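PDB 2CYJ: hypothetical protein PH1505 from Pyrococcus horikoshii, which is of unknown function but belongs to the DUF498/DUF598 (Mth938-like) family of small conserved proteins. Local coordinates for residues D19-G28 with W105-V116. Residues are numbered along the deposited sequence; the frame is centred on the assembly and turned at random.
Sequences DHDIVIYPSG and WGKKRILAIIHV
D21 reaches across to H115 and V116, and each side-chain atom beyond CA finds a partner. CB rests 3.3 Å from I114 O; CG, 3.5 Å from H115 CA, sits beside the backbone N (chi1 -69°), which turns both oxygens toward H115 and V116. OD1 takes the backbone N-H of V116 from above the carboxylate plane, while OD2 accepts H115 ND1 on its syn side at 2.5 Å, nearly straight and in the imidazole plane, the two flat groups standing almost perpendicular. OD2 also forms a salt bridge with R33. Without the carboxylate, as with an alanine here, H115 ND1 and V116 N are likely to lose their acceptor, and R33 this charge partner. Strands 22-24 and 110-115 run antiparallel in the mixed five-stranded sheet. Beta-branched residues suit these extended backbones: on one face I24 CD1 meets I114 CG1, with helix 94-104 covering both; on the other V23 CG1 touches CD1 of the gamma-branched L111 at 3.8 Å. P26 has no N-H for I110 O; instead, a water bridges P26 O to I110 N. W105 CH2 comes 3.4 Å from Y25 O, at the ring edge, beside the type I turn Y25-G28, where G28 accommodates positive phi.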
ATOM      1  N   ASP A  19       5.482 -12.646  -2.296  1.00  4.82           N
ATOM      2  CA  ASP A  19       5.609 -13.105  -0.911  1.00  3.57           C
ATOM      3  C   ASP A  19       6.181 -12.008  -0.026  1.00  3.64           C
ATOM      4  O   ASP A  19       6.823 -12.273   1.001  1.00  5.78           O
ATOM      5  CB  ASP A  19       6.506 -14.352  -0.830  1.00  3.10           C
ATOM      6  CG  ASP A  19       7.985 -14.043  -1.035  1.00  9.30           C
ATOM      7  OD1 ASP A  19       8.809 -14.892  -0.641  1.00 12.95           O
ATOM      8  OD2 ASP A  19       8.339 -12.980  -1.588  1.00  5.90           O
ATOM      9  N   HIS A  20       5.903 -10.769  -0.418  1.00  3.98           N
ATOM     10  CA  HIS A  20       6.419  -9.605   0.279  1.00  2.96           C
ATOM     11  C   HIS A  20       5.542  -8.399  -0.039  1.00  3.30           C
ATOM     12  O   HIS A  20       4.679  -8.457  -0.925  1.00  4.05           O
ATOM     13  CB  HIS A  20       7.852  -9.343  -0.191  1.00  3.29           C
ATOM     14  CG  HIS A  20       7.963  -9.125  -1.668  1.00  5.04           C
ATOM     15  ND1 HIS A  20       7.645  -7.921  -2.262  1.00  6.56           N
ATOM     16  CD2 HIS A  20       8.319  -9.958  -2.673  1.00  5.85           C
ATOM     17  CE1 HIS A  20       7.800  -8.024  -3.570  1.00  5.24           C
ATOM     18  NE2 HIS A  20       8.208  -9.250  -3.847  1.00  8.02           N
ATOM     19  N   ASP A  21       5.777  -7.304   0.674  1.00  2.74           N
ATOM     20  CA  ASP A  21       5.002  -6.087   0.491  1.00  3.11           C
ATOM     21  C   ASP A  21       5.200  -5.480  -0.892  1.00  3.13           C
ATOM     22  O   ASP A  21       6.287  -5.566  -1.476  1.00  4.25           O
ATOM     23  CB  ASP A  21       5.393  -5.061   1.553  1.00  4.48           C
ATOM     24  CG  ASP A  21       4.955  -5.459   2.948  1.00  4.50           C
ATOM     25  OD1 ASP A  21       4.453  -6.584   3.152  1.00  5.35           O
ATOM     26  OD2 ASP A  21       5.125  -4.628   3.855  1.00  4.27           O
ATOM     27  N   ILE A  22       4.156  -4.839  -1.396  1.00  2.48           N
ATOM     28  CA  ILE A  22       4.206  -4.222  -2.713  1.00  3.22           C
ATOM     29  C   ILE A  22       3.498  -2.882  -2.758  1.00  3.96           C
ATOM     30  O   ILE A  22       2.714  -2.536  -1.869  1.00  4.61           O
ATOM     31  CB  ILE A  22       3.555  -5.123  -3.809  1.00  3.77           C
ATOM     32  CG1 ILE A  22       2.092  -5.431  -3.461  1.00  6.01           C
ATOM     33  CG2 ILE A  22       4.359  -6.415  -3.964  1.00  7.26           C
ATOM     34  CD1 ILE A  22       1.339  -6.173  -4.569  1.00  8.07           C
ATOM     35  N   VAL A  23       3.816  -2.135  -3.810  1.00  3.86           N
ATOM     36  CA  VAL A  23       3.213  -0.850  -4.099  1.00  3.08           C
ATOM     37  C   VAL A  23       2.593  -0.991  -5.490  1.00  4.29           C
ATOM     38  O   VAL A  23       3.254  -1.431  -6.434  1.00  4.38           O
ATOM     39  CB  VAL A  23       4.261   0.288  -4.109  1.00  4.15           C
ATOM     40  CG1 VAL A  23       3.608   1.609  -4.501  1.00  5.37           C
ATOM     41  CG2 VAL A  23       4.891   0.409  -2.736  1.00  5.74           C
ATOM     42  N   ILE A  24       1.308  -0.677  -5.599  1.00  4.44           N
ATOM     43  CA  ILE A  24       0.610  -0.742  -6.872  1.00  3.45           C
ATOM     44  C   ILE A  24       0.304   0.705  -7.247  1.00  3.69           C
ATOM     45  O   ILE A  24      -0.426   1.404  -6.533  1.00  3.99           O
ATOM     46  CB  ILE A  24      -0.711  -1.531  -6.766  1.00  4.42           C
ATOM     47  CG1 ILE A  24      -0.430  -2.954  -6.266  1.00  4.55           C
ATOM     48  CG2 ILE A  24      -1.403  -1.560  -8.122  1.00  6.19           C
ATOM     49  CD1 ILE A  24      -1.676  -3.716  -5.813  1.00  6.72           C
ATOM     50  N   TYR A  25       0.898   1.161  -8.342  1.00  4.54           N
ATOM     51  CA  TYR A  25       0.695   2.519  -8.825  1.00  4.81           C
ATOM     52  C   TYR A  25      -0.615   2.647  -9.593  1.00  5.19           C
ATOM     53  O   TYR A  25      -1.172   1.656 -10.052  1.00  5.19           O
ATOM     54  CB  TYR A  25       1.884   2.913  -9.702  1.00  5.52           C
ATOM     55  CG  TYR A  25       3.137   3.064  -8.880  1.00  8.68           C
ATOM     56  CD1 TYR A  25       3.405   4.262  -8.223  1.00  8.28           C
ATOM     57  CD2 TYR A  25       4.005   1.988  -8.673  1.00  6.13           C
ATOM     58  CE1 TYR A  25       4.491   4.397  -7.381  1.00  9.62           C
ATOM     59  CE2 TYR A  25       5.111   2.114  -7.816  1.00  9.21           C
ATOM     60  CZ  TYR A  25       5.337   3.331  -7.176  1.00  9.49           C
ATOM     61  OH  TYR A  25       6.401   3.501  -6.318  1.00 13.48           O
ATOM     62  N   PRO A  26      -1.134   3.880  -9.736  1.00  5.19           N
ATOM     63  CA  PRO A  26      -2.392   4.126 -10.455  1.00  6.64           C
ATOM     64  C   PRO A  26      -2.475   3.476 -11.830  1.00  6.22           C
ATOM     65  O   PRO A  26      -3.556   3.063 -12.257  1.00  7.10           O
ATOM     66  CB  PRO A  26      -2.447   5.651 -10.543  1.00  5.46           C
ATOM     67  CG  PRO A  26      -1.796   6.071  -9.280  1.00  6.43           C
ATOM     68  CD  PRO A  26      -0.619   5.128  -9.145  1.00  4.28           C
ATOM     69  N   SER A  27      -1.338   3.411 -12.518  1.00  5.52           N
ATOM     70  CA  SER A  27      -1.245   2.817 -13.851  1.00  4.36           C
ATOM     71  C   SER A  27      -1.291   1.304 -13.824  1.00  5.90           C
ATOM     72  O   SER A  27      -1.416   0.674 -14.870  1.00  7.43           O
ATOM     73  CB  SER A  27       0.072   3.214 -14.517  1.00  4.89           C
ATOM     74  OG  SER A  27       1.173   2.712 -13.765  1.00  8.31           O
ATOM     75  N   GLY A  28      -1.151   0.717 -12.641  1.00  4.64           N
ATOM     76  CA  GLY A  28      -1.151  -0.732 -12.558  1.00  5.11           C
ATOM     77  C   GLY A  28       0.256  -1.290 -12.450  1.00  5.23           C
ATOM     78  O   GLY A  28       0.436  -2.499 -12.313  1.00  6.46           O
ATOM     79  N   TRP A 105     -11.104   0.129  -8.411  1.00  8.03           N
ATOM     80  CA  TRP A 105     -10.240   0.236  -9.570  1.00  7.83           C
ATOM     81  C   TRP A 105     -10.958   0.599 -10.859  1.00  8.04           C
ATOM     82  O   TRP A 105     -12.027   0.071 -11.169  1.00 11.51           O
ATOM     83  CB  TRP A 105      -9.454  -1.063  -9.759  1.00  6.78           C
ATOM     84  CG  TRP A 105      -8.247  -0.894 -10.631  1.00  5.13           C
ATOM     85  CD1 TRP A 105      -8.166  -1.110 -11.981  1.00  7.96           C
ATOM     86  CD2 TRP A 105      -6.952  -0.441 -10.218  1.00  5.23           C
ATOM     87  NE1 TRP A 105      -6.899  -0.817 -12.433  1.00  8.03           N
ATOM     88  CE2 TRP A 105      -6.135  -0.398 -11.373  1.00  5.90           C
ATOM     89  CE3 TRP A 105      -6.402  -0.055  -8.983  1.00  5.96           C
ATOM     90  CZ2 TRP A 105      -4.791   0.000 -11.329  1.00  8.65           C
ATOM     91  CZ3 TRP A 105      -5.072   0.339  -8.939  1.00  6.09           C
ATOM     92  CH2 TRP A 105      -4.281   0.370 -10.109  1.00  5.13           C
ATOM     93  N   GLY A 106     -10.362   1.515 -11.607  1.00  9.45           N
ATOM     94  CA  GLY A 106     -10.947   1.891 -12.878  1.00  8.26           C
ATOM     95  C   GLY A 106     -11.555   3.266 -12.957  1.00 13.36           C
ATOM     96  O   GLY A 106     -11.780   3.781 -14.052  1.00 15.01           O
ATOM     97  N   LYS A 107     -11.845   3.864 -11.813  1.00 12.44           N
ATOM     98  CA  LYS A 107     -12.403   5.199 -11.833  1.00 15.69           C
ATOM     99  C   LYS A 107     -11.382   6.179 -11.297  1.00 14.35           C
ATOM    100  O   LYS A 107     -10.690   6.844 -12.077  1.00 16.10           O
ATOM    101  CB  LYS A 107     -13.718   5.227 -11.057  1.00 13.74           C
ATOM    102  CG  LYS A 107     -14.866   4.695 -11.923  1.00 22.95           C
ATOM    103  CD  LYS A 107     -16.216   4.679 -11.225  1.00 20.80           C
ATOM    104  CE  LYS A 107     -17.316   4.353 -12.233  1.00 27.09           C
ATOM    105  NZ  LYS A 107     -18.641   4.121 -11.591  1.00 31.01           N
ATOM    106  N   LYS A 108     -11.252   6.256  -9.981  1.00 11.27           N
ATOM    107  CA  LYS A 108     -10.275   7.162  -9.408  1.00  8.68           C
ATOM    108  C   LYS A 108      -8.881   6.573  -9.587  1.00  7.50           C
ATOM    109  O   LYS A 108      -8.716   5.361  -9.775  1.00  9.72           O
ATOM    110  CB  LYS A 108     -10.552   7.382  -7.919  1.00 10.95           C
ATOM    111  CG  LYS A 108     -11.814   8.189  -7.629  1.00 11.52           C
ATOM    112  CD  LYS A 108     -12.229   8.065  -6.170  1.00 14.08           C
ATOM    113  CE  LYS A 108     -13.491   8.874  -5.888  1.00 17.32           C
ATOM    114  NZ  LYS A 108     -13.937   8.709  -4.476  1.00 20.37           N
ATOM    115  N   ARG A 109      -7.879   7.444  -9.538  1.00  7.35           N
ATOM    116  CA  ARG A 109      -6.496   7.022  -9.666  1.00  7.02           C
ATOM    117  C   ARG A 109      -6.049   6.630  -8.268  1.00  5.88           C
ATOM    118  O   ARG A 109      -6.020   7.450  -7.350  1.00  7.76           O
ATOM    119  CB  ARG A 109      -5.658   8.165 -10.218  1.00  6.32           C
ATOM    120  CG  ARG A 109      -6.092   8.565 -11.616  1.00  9.21           C
ATOM    121  CD  ARG A 109      -5.454   9.859 -12.040  1.00 18.78           C
ATOM    122  NE  ARG A 109      -5.892  10.951 -11.180  1.00 20.01           N
ATOM    123  CZ  ARG A 109      -5.472  12.206 -11.290  1.00 24.48           C
ATOM    124  NH1 ARG A 109      -4.596  12.532 -12.231  1.00 22.18           N
ATOM    125  NH2 ARG A 109      -5.933  13.133 -10.461  1.00 25.53           N
ATOM    126  N   ILE A 110      -5.707   5.359  -8.112  1.00  6.25           N
ATOM    127  CA  ILE A 110      -5.331   4.843  -6.814  1.00  5.25           C
ATOM    128  C   ILE A 110      -3.897   4.360  -6.673  1.00  5.04           C
ATOM    129  O   ILE A 110      -3.410   3.577  -7.497  1.00  5.29           O
ATOM    130  CB  ILE A 110      -6.257   3.669  -6.441  1.00  8.21           C
ATOM    131  CG1 ILE A 110      -7.720   4.068  -6.657  1.00 10.15           C
ATOM    132  CG2 ILE A 110      -6.039   3.276  -5.002  1.00  7.62           C
ATOM    133  CD1 ILE A 110      -8.677   2.893  -6.651  1.00 13.94           C
ATOM    134  N   LEU A 111      -3.239   4.848  -5.623  1.00  4.30           N
ATOM    135  CA  LEU A 111      -1.886   4.429  -5.257  1.00  3.94           C
ATOM    136  C   LEU A 111      -2.110   3.507  -4.050  1.00  3.45           C
ATOM    137  O   LEU A 111      -2.708   3.921  -3.052  1.00  4.90           O
ATOM    138  CB  LEU A 111      -1.033   5.626  -4.835  1.00  3.23           C
ATOM    139  CG  LEU A 111       0.336   5.270  -4.231  1.00  5.06           C
ATOM    140  CD1 LEU A 111       1.215   4.513  -5.237  1.00  5.91           C
ATOM    141  CD2 LEU A 111       1.017   6.566  -3.788  1.00  5.74           C
ATOM    142  N   ALA A 112      -1.653   2.261  -4.128  1.00  3.75           N
ATOM    143  CA  ALA A 112      -1.861   1.334  -3.019  1.00  2.75           C
ATOM    144  C   ALA A 112      -0.560   0.797  -2.450  1.00  4.75           C
ATOM    145  O   ALA A 112       0.340   0.443  -3.199  1.00  6.01           O
ATOM    146  CB  ALA A 112      -2.736   0.152  -3.475  1.00  4.50           C
ATOM    147  N   ILE A 113      -0.459   0.761  -1.124  1.00  3.06           N
ATOM    148  CA  ILE A 113       0.721   0.212  -0.454  1.00  2.40           C
ATOM    149  C   ILE A 113       0.151  -0.968   0.315  1.00  3.14           C
ATOM    150  O   ILE A 113      -0.738  -0.806   1.165  1.00  3.79           O
ATOM    151  CB  ILE A 113       1.361   1.223   0.504  1.00  3.04           C
ATOM    152  CG1 ILE A 113       1.812   2.458  -0.286  1.00  4.65           C
ATOM    153  CG2 ILE A 113       2.551   0.579   1.217  1.00  6.06           C
ATOM    154  CD1 ILE A 113       2.228   3.629   0.587  1.00  7.05           C
ATOM    155  N   ILE A 114       0.646  -2.154  -0.010  1.00  2.86           N
ATOM    156  CA  ILE A 114       0.132  -3.383   0.574  1.00  4.89           C
ATOM    157  C   ILE A 114       1.113  -4.129   1.465  1.00  3.26           C
ATOM    158  O   ILE A 114       2.152  -4.613   0.998  1.00  5.48           O
ATOM    159  CB  ILE A 114      -0.309  -4.340  -0.562  1.00  5.48           C
ATOM    160  CG1 ILE A 114      -1.248  -3.609  -1.539  1.00  5.15           C
ATOM    161  CG2 ILE A 114      -0.937  -5.602   0.022  1.00  6.24           C
ATOM    162  CD1 ILE A 114      -2.587  -3.147  -0.947  1.00  6.32           C
ATOM    163  N   HIS A 115       0.769  -4.230   2.745  1.00  4.00           N
ATOM    164  CA  HIS A 115       1.586  -4.943   3.714  1.00  3.30           C
ATOM    165  C   HIS A 115       0.959  -6.335   3.827  1.00  3.46           C
ATOM    166  O   HIS A 115      -0.206  -6.477   4.209  1.00  4.75           O
ATOM    167  CB  HIS A 115       1.554  -4.194   5.043  1.00  3.77           C
ATOM    168  CG  HIS A 115       2.415  -4.806   6.102  1.00  3.03           C
ATOM    169  ND1 HIS A 115       3.745  -5.086   5.907  1.00  9.21           N
ATOM    170  CD2 HIS A 115       2.130  -5.184   7.373  1.00  3.95           C
ATOM    171  CE1 HIS A 115       4.248  -5.606   7.013  1.00  6.12           C
ATOM    172  NE2 HIS A 115       3.289  -5.676   7.917  1.00 12.41           N
ATOM    173  N   VAL A 116       1.739  -7.356   3.482  1.00  4.48           N
ATOM    174  CA  VAL A 116       1.230  -8.720   3.456  1.00  4.61           C
ATOM    175  C   VAL A 116       1.320  -9.576   4.715  1.00  4.75           C
ATOM    176  O   VAL A 116       0.768 -10.685   4.747  1.00  5.72           O
ATOM    177  CB  VAL A 116       1.834  -9.506   2.241  1.00  5.26           C
ATOM    178  CG1 VAL A 116       1.556  -8.741   0.951  1.00  5.81           C
ATOM    179  CG2 VAL A 116       3.331  -9.712   2.414  1.00  5.97           C
TER
HETATM  180  O   HOH W   1      -5.639   3.404 -10.353  1.00 10.34           O